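Local coordinates for lipase, class 3 (Penicillium roqueforti FM164, PDB 6L7N), which probably hydrolyses ester bonds of lipids such as triacylglycerols, as a fungal class 3 lipase of the alpha/beta-hydrolase fold, at residues A[114-126]-A[151-165]. Numbering follows the deposited sequence.
Sequences FWGSWVLVRDDII and AVATLAVADLRGKGY
Carboxylate oxygen OD2 of D159 is gripped by two donors from helix 114-126. W118 NE1 reaches D159 OD2 at 2.7 Å, nearly straight (168°), along the anti lone pair of OD2 and close to the indole plane; the carboxylate and ring planes are almost perpendicular. R122 NH1 meets D159 OD2 at 3.1 Å from the syn side, out of the carboxylate plane, completing a salt bridge. The other oxygen, D159 OD1, takes K163 NZ at 2.8 Å from the turn after the helix. With both oxygens held, the carboxylate's rotation is fixed, and two cations probably favour its ionised form.

The same indole is a knob in the hole formed by V152, A156, D159 and L160. CG of W118 lies anti to the backbone N (chi1 166°), which carries the ring across to helix 151-161. One face receives A156 CB, 3.6 Å from the centroid of the six-membered ring of W118, as a CH-pi contact; the opposite face is covered by R122 CB. Toward the helix start, A151 CB sits 3.5 Å from the F114 ring centroid and nearly on its normal, a second CH-pi contact, while L155 CD1 packs on F114 CB and L155 CB comes to the edge of the W115 indole. At the far end I126 CD1 rests on K163 CD at 3.7 Å, and a water bridges I126 O and Y165 OH.

The axes of segments 114-126 and 151-161 cross at -60° and approach to 8.7 Å. Helix 148-161, which follows the probable nucleophile elbow around S147, rests on the central sheet: V152 and A156 touch F82 and L160 touches L80 of strand 77-83, T154 and V157 meet strand 169-173, and helix 112-135 places I125 on L80 too.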
loop_
_atom_site.group_PDB
_atom_site.type_symbol
_atom_site.label_atom_id
_atom_site.label_comp_id
_atom_site.label_asym_id
_atom_site.label_seq_id
_atom_site.Cartn_x
_atom_site.Cartn_y
_atom_site.Cartn_z
ATOM N N PHE A 114 -3.224 5.145 -11.436
ATOM C CA PHE A 114 -3.216 4.024 -10.503
ATOM C C PHE A 114 -4.170 2.925 -10.961
ATOM O O PHE A 114 -3.822 1.735 -10.950
ATOM C CB PHE A 114 -3.593 4.508 -9.102
ATOM C CG PHE A 114 -2.709 5.605 -8.571
ATOM C CD1 PHE A 114 -1.340 5.610 -8.834
ATOM C CD2 PHE A 114 -3.235 6.606 -7.775
ATOM C CE1 PHE A 114 -0.526 6.612 -8.328
ATOM C CE2 PHE A 114 -2.417 7.620 -7.263
ATOM C CZ PHE A 114 -1.063 7.622 -7.551
ATOM N N TRP A 115 -5.397 3.307 -11.341
ATOM C CA TRP A 115 -6.351 2.317 -11.826
ATOM C C TRP A 115 -5.797 1.588 -13.035
ATOM O O TRP A 115 -5.948 0.370 -13.153
ATOM C CB TRP A 115 -7.684 2.981 -12.182
ATOM C CG TRP A 115 -8.681 1.986 -12.639
ATOM C CD1 TRP A 115 -9.174 1.820 -13.907
ATOM C CD2 TRP A 115 -9.285 0.979 -11.837
ATOM N NE1 TRP A 115 -10.075 0.780 -13.930
ATOM C CE2 TRP A 115 -10.143 0.237 -12.672
ATOM C CE3 TRP A 115 -9.187 0.628 -10.487
ATOM C CZ2 TRP A 115 -10.891 -0.832 -12.197
ATOM C CZ3 TRP A 115 -9.942 -0.429 -10.021
ATOM C CH2 TRP A 115 -10.779 -1.148 -10.879
ATOM N N GLY A 116 -5.171 2.324 -13.954
ATOM C CA GLY A 116 -4.575 1.691 -15.119
ATOM C C GLY A 116 -3.512 0.677 -14.748
ATOM O O GLY A 116 -3.421 -0.397 -15.358
ATOM N N SER A 117 -2.693 1.000 -13.737
ATOM C CA SER A 117 -1.668 0.049 -13.317
ATOM C C SER A 117 -2.301 -1.225 -12.756
ATOM O O SER A 117 -1.789 -2.329 -12.976
ATOM C CB SER A 117 -0.732 0.693 -12.293
ATOM O OG SER A 117 -0.110 1.848 -12.839
ATOM N N TRP A 118 -3.416 -1.091 -12.031
ATOM C CA TRP A 118 -4.100 -2.290 -11.541
ATOM C C TRP A 118 -4.756 -3.077 -12.681
ATOM O O TRP A 118 -4.650 -4.311 -12.726
ATOM C CB TRP A 118 -5.132 -1.933 -10.462
ATOM C CG TRP A 118 -6.113 -3.039 -10.127
ATOM C CD1 TRP A 118 -7.479 -2.962 -10.168
ATOM C CD2 TRP A 118 -5.805 -4.382 -9.691
ATOM N NE1 TRP A 118 -8.038 -4.172 -9.792
ATOM C CE2 TRP A 118 -7.033 -5.054 -9.493
ATOM C CE3 TRP A 118 -4.615 -5.075 -9.444
ATOM C CZ2 TRP A 118 -7.100 -6.388 -9.074
ATOM C CZ3 TRP A 118 -4.688 -6.389 -9.032
ATOM C CH2 TRP A 118 -5.917 -7.029 -8.844
ATOM N N VAL A 119 -5.448 -2.395 -13.602
ATOM C CA VAL A 119 -6.150 -3.140 -14.648
ATOM C C VAL A 119 -5.152 -3.892 -15.514
ATOM O O VAL A 119 -5.471 -4.966 -16.038
ATOM C CB VAL A 119 -7.052 -2.236 -15.514
ATOM C CG1 VAL A 119 -8.287 -1.805 -14.754
ATOM C CG2 VAL A 119 -6.296 -1.064 -16.025
ATOM N N LEU A 120 -3.923 -3.368 -15.645
ATOM C CA LEU A 120 -2.911 -4.035 -16.468
ATOM C C LEU A 120 -2.549 -5.425 -15.943
ATOM O O LEU A 120 -2.253 -6.330 -16.738
ATOM C CB LEU A 120 -1.659 -3.161 -16.546
ATOM C CG LEU A 120 -0.665 -3.518 -17.648
ATOM C CD1 LEU A 120 -1.240 -3.131 -19.001
ATOM C CD2 LEU A 120 0.678 -2.846 -17.405
ATOM N N VAL A 121 -2.551 -5.615 -14.622
ATOM C CA VAL A 121 -2.139 -6.883 -14.009
ATOM C C VAL A 121 -3.317 -7.690 -13.467
ATOM O O VAL A 121 -3.134 -8.869 -13.085
ATOM C CB VAL A 121 -1.102 -6.652 -12.886
ATOM C CG1 VAL A 121 0.221 -6.230 -13.466
ATOM C CG2 VAL A 121 -1.604 -5.613 -11.882
ATOM N N ARG A 122 -4.520 -7.108 -13.475
ATOM C CA ARG A 122 -5.661 -7.641 -12.741
ATOM C C ARG A 122 -6.023 -9.069 -13.150
ATOM O O ARG A 122 -6.241 -9.925 -12.286
ATOM C CB ARG A 122 -6.844 -6.690 -12.950
ATOM C CG ARG A 122 -8.199 -7.246 -12.612
ATOM C CD ARG A 122 -9.207 -6.126 -12.491
ATOM N NE ARG A 122 -9.550 -5.542 -13.780
ATOM C CZ ARG A 122 -10.611 -4.769 -13.974
ATOM N NH1 ARG A 122 -11.415 -4.494 -12.961
ATOM N NH2 ARG A 122 -10.870 -4.274 -15.176
ATOM N N ASP A 123 -6.178 -9.327 -14.451
ATOM C CA ASP A 123 -6.732 -10.612 -14.887
ATOM C C ASP A 123 -5.899 -11.782 -14.367
ATOM O O ASP A 123 -6.422 -12.730 -13.750
ATOM C CB ASP A 123 -6.814 -10.635 -16.412
ATOM C CG ASP A 123 -7.789 -9.609 -16.956
ATOM O OD1 ASP A 123 -8.263 -8.767 -16.172
ATOM O OD2 ASP A 123 -8.050 -9.620 -18.181
ATOM N N ASP A 124 -4.589 -11.717 -14.595
ATOM C CA ASP A 124 -3.717 -12.793 -14.133
ATOM C C ASP A 124 -3.672 -12.848 -12.615
ATOM O O ASP A 124 -3.619 -13.940 -12.035
ATOM C CB ASP A 124 -2.305 -12.625 -14.688
ATOM C CG ASP A 124 -2.148 -13.219 -16.079
ATOM O OD1 ASP A 124 -3.128 -13.783 -16.609
ATOM O OD2 ASP A 124 -1.042 -13.111 -16.640
ATOM N N ILE A 125 -3.693 -11.691 -11.941
ATOM C CA ILE A 125 -3.622 -11.750 -10.485
ATOM C C ILE A 125 -4.877 -12.399 -9.918
ATOM O O ILE A 125 -4.807 -13.157 -8.945
ATOM C CB ILE A 125 -3.358 -10.353 -9.889
ATOM C CG1 ILE A 125 -1.880 -9.998 -10.056
ATOM C CG2 ILE A 125 -3.724 -10.317 -8.403
ATOM C CD1 ILE A 125 -1.539 -8.538 -9.739
ATOM N N ILE A 126 -6.036 -12.147 -10.529
ATOM C CA ILE A 126 -7.273 -12.772 -10.063
ATOM C C ILE A 126 -7.197 -14.289 -10.220
ATOM O O ILE A 126 -7.534 -15.047 -9.298
ATOM C CB ILE A 126 -8.487 -12.175 -10.803
ATOM C CG1 ILE A 126 -8.684 -10.719 -10.372
ATOM C CG2 ILE A 126 -9.746 -12.964 -10.513
ATOM C CD1 ILE A 126 -9.800 -9.989 -11.118
ATOM N N ALA A 151 -0.964 3.054 -3.504
ATOM C CA ALA A 151 -2.143 3.496 -4.235
ATOM C C ALA A 151 -2.703 2.350 -5.063
ATOM O O ALA A 151 -3.897 2.039 -4.981
ATOM C CB ALA A 151 -1.812 4.714 -5.105
ATOM N N VAL A 152 -1.828 1.619 -5.763
ATOM C CA VAL A 152 -2.317 0.491 -6.549
ATOM C C VAL A 152 -2.925 -0.551 -5.621
ATOM O O VAL A 152 -4.004 -1.107 -5.893
ATOM C CB VAL A 152 -1.180 -0.099 -7.403
ATOM C CG1 VAL A 152 -1.628 -1.376 -8.087
ATOM C CG2 VAL A 152 -0.674 0.933 -8.442
ATOM N N ALA A 153 -2.278 -0.771 -4.470
ATOM C CA ALA A 153 -2.785 -1.755 -3.528
ATOM C C ALA A 153 -4.200 -1.399 -3.113
ATOM O O ALA A 153 -5.097 -2.255 -3.123
ATOM C CB ALA A 153 -1.861 -1.829 -2.309
ATOM N N THR A 154 -4.435 -0.118 -2.833
ATOM C CA THR A 154 -5.762 0.300 -2.399
ATOM C C THR A 154 -6.806 -0.063 -3.448
ATOM O O THR A 154 -7.797 -0.750 -3.151
ATOM C CB THR A 154 -5.745 1.800 -2.110
ATOM O OG1 THR A 154 -4.792 2.071 -1.066
ATOM C CG2 THR A 154 -7.119 2.273 -1.686
ATOM N N LEU A 155 -6.546 0.288 -4.711
ATOM C CA LEU A 155 -7.573 0.029 -5.714
ATOM C C LEU A 155 -7.705 -1.460 -5.938
ATOM O O LEU A 155 -8.823 -1.979 -6.069
ATOM C CB LEU A 155 -7.267 0.756 -7.026
ATOM C CG LEU A 155 -7.334 2.281 -6.877
ATOM C CD1 LEU A 155 -6.668 2.976 -8.042
ATOM C CD2 LEU A 155 -8.803 2.715 -6.774
ATOM N N ALA A 156 -6.583 -2.181 -5.862
ATOM C CA ALA A 156 -6.667 -3.620 -6.041
ATOM C C ALA A 156 -7.534 -4.225 -4.951
ATOM O O ALA A 156 -8.472 -4.988 -5.242
ATOM C CB ALA A 156 -5.268 -4.240 -6.049
ATOM N N VAL A 157 -7.296 -3.822 -3.694
ATOM C CA VAL A 157 -8.100 -4.371 -2.607
ATOM C C VAL A 157 -9.561 -4.102 -2.878
ATOM O O VAL A 157 -10.403 -5.007 -2.817
ATOM C CB VAL A 157 -7.709 -3.773 -1.250
ATOM C CG1 VAL A 157 -8.436 -4.517 -0.155
ATOM C CG2 VAL A 157 -6.306 -3.874 -1.023
ATOM N N ALA A 158 -9.881 -2.848 -3.203
ATOM C CA ALA A 158 -11.294 -2.499 -3.288
ATOM C C ALA A 158 -11.953 -3.334 -4.369
ATOM O O ALA A 158 -13.040 -3.898 -4.170
ATOM C CB ALA A 158 -11.451 -0.999 -3.566
ATOM N N ASP A 159 -11.233 -3.520 -5.476
ATOM C CA ASP A 159 -11.774 -4.262 -6.602
ATOM C C ASP A 159 -11.924 -5.724 -6.231
ATOM O O ASP A 159 -12.982 -6.330 -6.452
ATOM C CB ASP A 159 -10.844 -4.090 -7.798
ATOM C CG ASP A 159 -11.423 -4.639 -9.081
ATOM O OD1 ASP A 159 -12.650 -4.872 -9.175
ATOM O OD2 ASP A 159 -10.623 -4.824 -10.008
ATOM N N LEU A 160 -10.882 -6.288 -5.605
ATOM C CA LEU A 160 -10.940 -7.695 -5.228
ATOM C C LEU A 160 -12.034 -7.946 -4.210
ATOM O O LEU A 160 -12.564 -9.063 -4.134
ATOM C CB LEU A 160 -9.598 -8.157 -4.676
ATOM C CG LEU A 160 -8.500 -8.220 -5.738
ATOM C CD1 LEU A 160 -7.137 -8.440 -5.092
ATOM C CD2 LEU A 160 -8.816 -9.306 -6.781
ATOM N N ARG A 161 -12.395 -6.930 -3.423
ATOM C CA ARG A 161 -13.425 -7.200 -2.433
ATOM C C ARG A 161 -14.787 -7.406 -3.086
ATOM O O ARG A 161 -15.655 -8.054 -2.490
ATOM C CB ARG A 161 -13.458 -6.069 -1.404
ATOM C CG ARG A 161 -12.289 -6.108 -0.404
ATOM C CD ARG A 161 -12.275 -4.825 0.441
ATOM N NE ARG A 161 -11.213 -4.806 1.445
ATOM C CZ ARG A 161 -10.698 -3.686 1.949
ATOM N NH1 ARG A 161 -11.132 -2.508 1.520
ATOM N NH2 ARG A 161 -9.727 -3.747 2.848
ATOM N N GLY A 162 -14.978 -6.899 -4.306
ATOM C CA GLY A 162 -16.175 -7.143 -5.077
ATOM C C GLY A 162 -16.089 -8.341 -5.994
ATOM O O GLY A 162 -17.054 -8.650 -6.697
ATOM N N LYS A 163 -14.953 -9.036 -5.996
ATOM C CA LYS A 163 -14.678 -10.133 -6.916
ATOM C C LYS A 163 -14.324 -11.422 -6.180
ATOM O O LYS A 163 -13.551 -12.243 -6.684
ATOM C CB LYS A 163 -13.557 -9.750 -7.879
ATOM C CG LYS A 163 -13.947 -8.704 -8.908
ATOM C CD LYS A 163 -12.737 -8.221 -9.676
ATOM C CE LYS A 163 -13.128 -7.759 -11.079
ATOM N NZ LYS A 163 -13.932 -6.517 -11.078
ATOM N N GLY A 164 -14.876 -11.617 -4.986
ATOM C CA GLY A 164 -14.739 -12.870 -4.268
ATOM C C GLY A 164 -13.921 -12.816 -2.993
ATOM O O GLY A 164 -13.844 -13.830 -2.293
ATOM N N TYR A 165 -13.323 -11.678 -2.650
ATOM C CA TYR A 165 -12.473 -11.567 -1.461
ATOM C C TYR A 165 -12.953 -10.430 -0.569
ATOM O O TYR A 165 -12.195 -9.507 -0.263
ATOM C CB TYR A 165 -11.009 -11.372 -1.869
ATOM C CG TYR A 165 -10.560 -12.411 -2.877
ATOM C CD1 TYR A 165 -10.742 -12.209 -4.238
ATOM C CD2 TYR A 165 -9.978 -13.603 -2.458
ATOM C CE1 TYR A 165 -10.364 -13.178 -5.166
ATOM C CE2 TYR A 165 -9.597 -14.569 -3.371
ATOM C CZ TYR A 165 -9.789 -14.348 -4.721
ATOM O OH TYR A 165 -9.405 -15.311 -5.635
HETATM O O HOH W 1 -10.008 -14.851 -8.025
#